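Local coordinates for protein Kinase A (Toxoplasma gondii, PDB 5J3U) that binds cAMP at two cyclic nucleotide-binding domains and, as a regulatory chain of cAMP-dependent protein kinase, probably inhibits the catalytic subunit, at residues G153-A158 with R245-V250. Numbering follows the deposited sequence.
Sequences GKVADA and RLMGSV
Leu246 lays its isobutyl group against helix 149-157 and the residue that follows, meeting Lys154, Val155 and Ala158 in the second cyclic nucleotide-binding domain of the chain. Such a domain sets an eight-stranded beta-roll against helices before and after its strands, and here helix 149-157, which precedes the strands, packs on Leu246 and Met247, at the C-terminal side of helix 240-246, which follows them.

The contact is carried by apolar side chains and centred on Leu246. With CG anti to its own carbonyl carbon (chi1 -60°), the leucine, whose CB points toward the helix, splits its two methyls between different partners. CD1 fits between backbone and side chain: it lies 3.5 Å from Lys154 O and 3.8 Å from Ala158 CB, while the CA of Val155 is 4.1 Å away from it. CD2 instead reaches Lys154 CB at 4.1 Å, touching only the base of a lysine whose chain then bends away to a weak hydrogen bond between NZ and Tyr150 OH. Lys154 O, beside CD1, also accepts a weak helical bond from Ala158 N, whose shorter bond goes to Val155 O.

Val155 and Leu246 pass alongside one another in opposite directions. Val155 holds CG1 anti to its backbone N (chi1 175°), which leaves CG2 to approach Leu246 CB. Ala158 and Met247 also both touch Leu238 of strand 232-239, and Val155 rests on Leu138 of helix 116-138, tying the contact to the beta-roll and to the long helix leading out of the first domain.

Gly248 is the first residue to leave helical phi/psi, with positive phi, and a type II' turn runs from Met247 to Val250, closed by Val250 N to Met247 O. At its start Met247 SD lies 4.3 Å from Val155 CG2.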
ATOM      1  N   GLY A 153     -11.246   8.509   2.714  1.00 13.83           N
ATOM      2  CA  GLY A 153     -11.373   7.202   2.069  1.00 14.71           C
ATOM      3  C   GLY A 153     -10.253   6.917   1.089  1.00 14.90           C
ATOM      4  O   GLY A 153      -9.771   5.767   1.001  1.00 16.61           O
ATOM      5  N   LYS A 154      -9.797   7.946   0.380  1.00 15.43           N
ATOM      6  CA  LYS A 154      -8.660   7.757  -0.524  1.00 17.04           C
ATOM      7  C   LYS A 154      -7.356   7.429   0.192  1.00 15.10           C
ATOM      8  O   LYS A 154      -6.599   6.592  -0.257  1.00 14.57           O
ATOM      9  CB  LYS A 154      -8.481   8.953  -1.458  1.00 20.07           C
ATOM     10  CG  LYS A 154      -9.609   9.047  -2.465  1.00 25.63           C
ATOM     11  CD  LYS A 154      -9.445   8.030  -3.584  1.00 31.99           C
ATOM     12  CE  LYS A 154     -10.732   7.294  -3.968  1.00 43.63           C
ATOM     13  NZ  LYS A 154     -10.869   6.994  -5.430  1.00 49.59           N
ATOM     14  N   VAL A 155      -7.136   8.070   1.333  1.00 14.77           N
ATOM     15  CA  VAL A 155      -5.972   7.780   2.192  1.00 14.00           C
ATOM     16  C   VAL A 155      -6.100   6.334   2.687  1.00 14.55           C
ATOM     17  O   VAL A 155      -5.160   5.542   2.568  1.00 14.04           O
ATOM     18  CB  VAL A 155      -5.899   8.786   3.396  1.00 13.82           C
ATOM     19  CG1 VAL A 155      -4.778   8.425   4.339  1.00 14.98           C
ATOM     20  CG2 VAL A 155      -5.717  10.228   2.950  1.00 13.59           C
ATOM     21  N   ALA A 156      -7.286   5.966   3.188  1.00 14.19           N
ATOM     22  CA  ALA A 156      -7.552   4.605   3.688  1.00 14.89           C
ATOM     23  C   ALA A 156      -7.212   3.529   2.635  1.00 16.21           C
ATOM     24  O   ALA A 156      -6.627   2.486   2.974  1.00 18.02           O
ATOM     25  CB  ALA A 156      -9.017   4.465   4.182  1.00 14.84           C
ATOM     26  N   ASP A 157      -7.555   3.809   1.383  1.00 16.57           N
ATOM     27  CA  ASP A 157      -7.266   2.948   0.226  1.00 19.30           C
ATOM     28  C   ASP A 157      -5.784   2.800  -0.101  1.00 17.72           C
ATOM     29  O   ASP A 157      -5.413   1.873  -0.771  1.00 19.53           O
ATOM     30  CB  ASP A 157      -7.934   3.507  -1.034  1.00 21.94           C
ATOM     31  CG  ASP A 157      -9.452   3.290  -1.060  1.00 27.49           C
ATOM     32  OD1 ASP A 157      -9.972   2.508  -0.241  1.00 28.61           O
ATOM     33  OD2 ASP A 157     -10.137   3.962  -1.873  1.00 35.16           O
ATOM     34  N   ALA A 158      -4.932   3.704   0.379  1.00 16.34           N
ATOM     35  CA  ALA A 158      -3.469   3.661   0.185  1.00 14.94           C
ATOM     36  C   ALA A 158      -2.640   3.205   1.431  1.00 14.00           C
ATOM     37  O   ALA A 158      -1.374   3.341   1.451  1.00 13.56           O
ATOM     38  CB  ALA A 158      -3.014   5.038  -0.223  1.00 14.77           C
ATOM     39  N   ARG A 245       0.250  13.156  -2.681  1.00 15.89           N
ATOM     40  CA  ARG A 245      -0.891  13.287  -3.604  1.00 16.34           C
ATOM     41  C   ARG A 245      -2.255  13.259  -2.948  1.00 17.12           C
ATOM     42  O   ARG A 245      -3.229  13.670  -3.593  1.00 16.53           O
ATOM     43  CB  ARG A 245      -0.802  12.237  -4.663  1.00 18.01           C
ATOM     44  CG  ARG A 245       0.360  12.507  -5.574  1.00 19.74           C
ATOM     45  CD  ARG A 245       0.474  11.449  -6.614  1.00 21.78           C
ATOM     46  NE  ARG A 245       1.544  11.798  -7.537  1.00 24.38           N
ATOM     47  CZ  ARG A 245       1.903  11.062  -8.579  1.00 23.74           C
ATOM     48  NH1 ARG A 245       1.242   9.932  -8.899  1.00 22.11           N
ATOM     49  NH2 ARG A 245       2.902  11.497  -9.341  1.00 25.62           N
ATOM     50  N   LEU A 246      -2.338  12.764  -1.703  1.00 14.90           N
ATOM     51  CA  LEU A 246      -3.619  12.544  -1.040  1.00 15.51           C
ATOM     52  C   LEU A 246      -3.853  13.371   0.230  1.00 15.85           C
ATOM     53  O   LEU A 246      -5.013  13.548   0.636  1.00 15.92           O
ATOM     54  CB  LEU A 246      -3.752  11.069  -0.660  1.00 16.36           C
ATOM     55  CG  LEU A 246      -3.695  10.016  -1.759  1.00 17.46           C
ATOM     56  CD1 LEU A 246      -3.856   8.636  -1.156  1.00 18.15           C
ATOM     57  CD2 LEU A 246      -4.785  10.262  -2.791  1.00 18.29           C
ATOM     58  N   MET A 247      -2.798  13.892   0.855  1.00 14.68           N
ATOM     59  CA  MET A 247      -2.962  14.536   2.165  1.00 14.79           C
ATOM     60  C   MET A 247      -3.395  15.981   2.032  1.00 16.00           C
ATOM     61  O   MET A 247      -3.852  16.572   2.998  1.00 15.75           O
ATOM     62  CB  MET A 247      -1.694  14.434   3.017  1.00 14.91           C
ATOM     63  CG  MET A 247      -1.343  12.994   3.420  1.00 14.23           C
ATOM     64  SD  MET A 247      -2.421  12.402   4.773  1.00 16.98           S
ATOM     65  CE  MET A 247      -1.613  13.266   6.099  1.00 17.07           C
ATOM     66  N   GLY A 248      -3.327  16.530   0.816  1.00 16.72           N
ATOM     67  CA  GLY A 248      -3.786  17.913   0.631  1.00 16.79           C
ATOM     68  C   GLY A 248      -3.238  18.878   1.637  1.00 16.58           C
ATOM     69  O   GLY A 248      -2.054  18.842   1.972  1.00 17.12           O
ATOM     70  N   SER A 249      -4.090  19.758   2.138  1.00 18.25           N
ATOM     71  CA  SER A 249      -3.670  20.800   3.064  1.00 18.51           C
ATOM     72  C   SER A 249      -3.303  20.271   4.449  1.00 18.03           C
ATOM     73  O   SER A 249      -2.692  21.023   5.253  1.00 16.04           O
ATOM     74  CB  SER A 249      -4.727  21.948   3.142  1.00 21.50           C
ATOM     75  OG  SER A 249      -5.822  21.590   3.950  1.00 25.72           O
ATOM     76  N   VAL A 250      -3.556  18.984   4.725  1.00 16.02           N
ATOM     77  CA  VAL A 250      -3.020  18.405   5.978  1.00 15.57           C
ATOM     78  C   VAL A 250      -1.468  18.517   6.012  1.00 14.85           C
ATOM     79  O   VAL A 250      -0.878  18.622   7.071  1.00 14.23           O
ATOM     80  CB  VAL A 250      -3.480  16.973   6.219  1.00 14.84           C
ATOM     81  CG1 VAL A 250      -2.913  16.456   7.535  1.00 16.32           C
ATOM     82  CG2 VAL A 250      -4.992  16.901   6.237  1.00 15.93           C
TER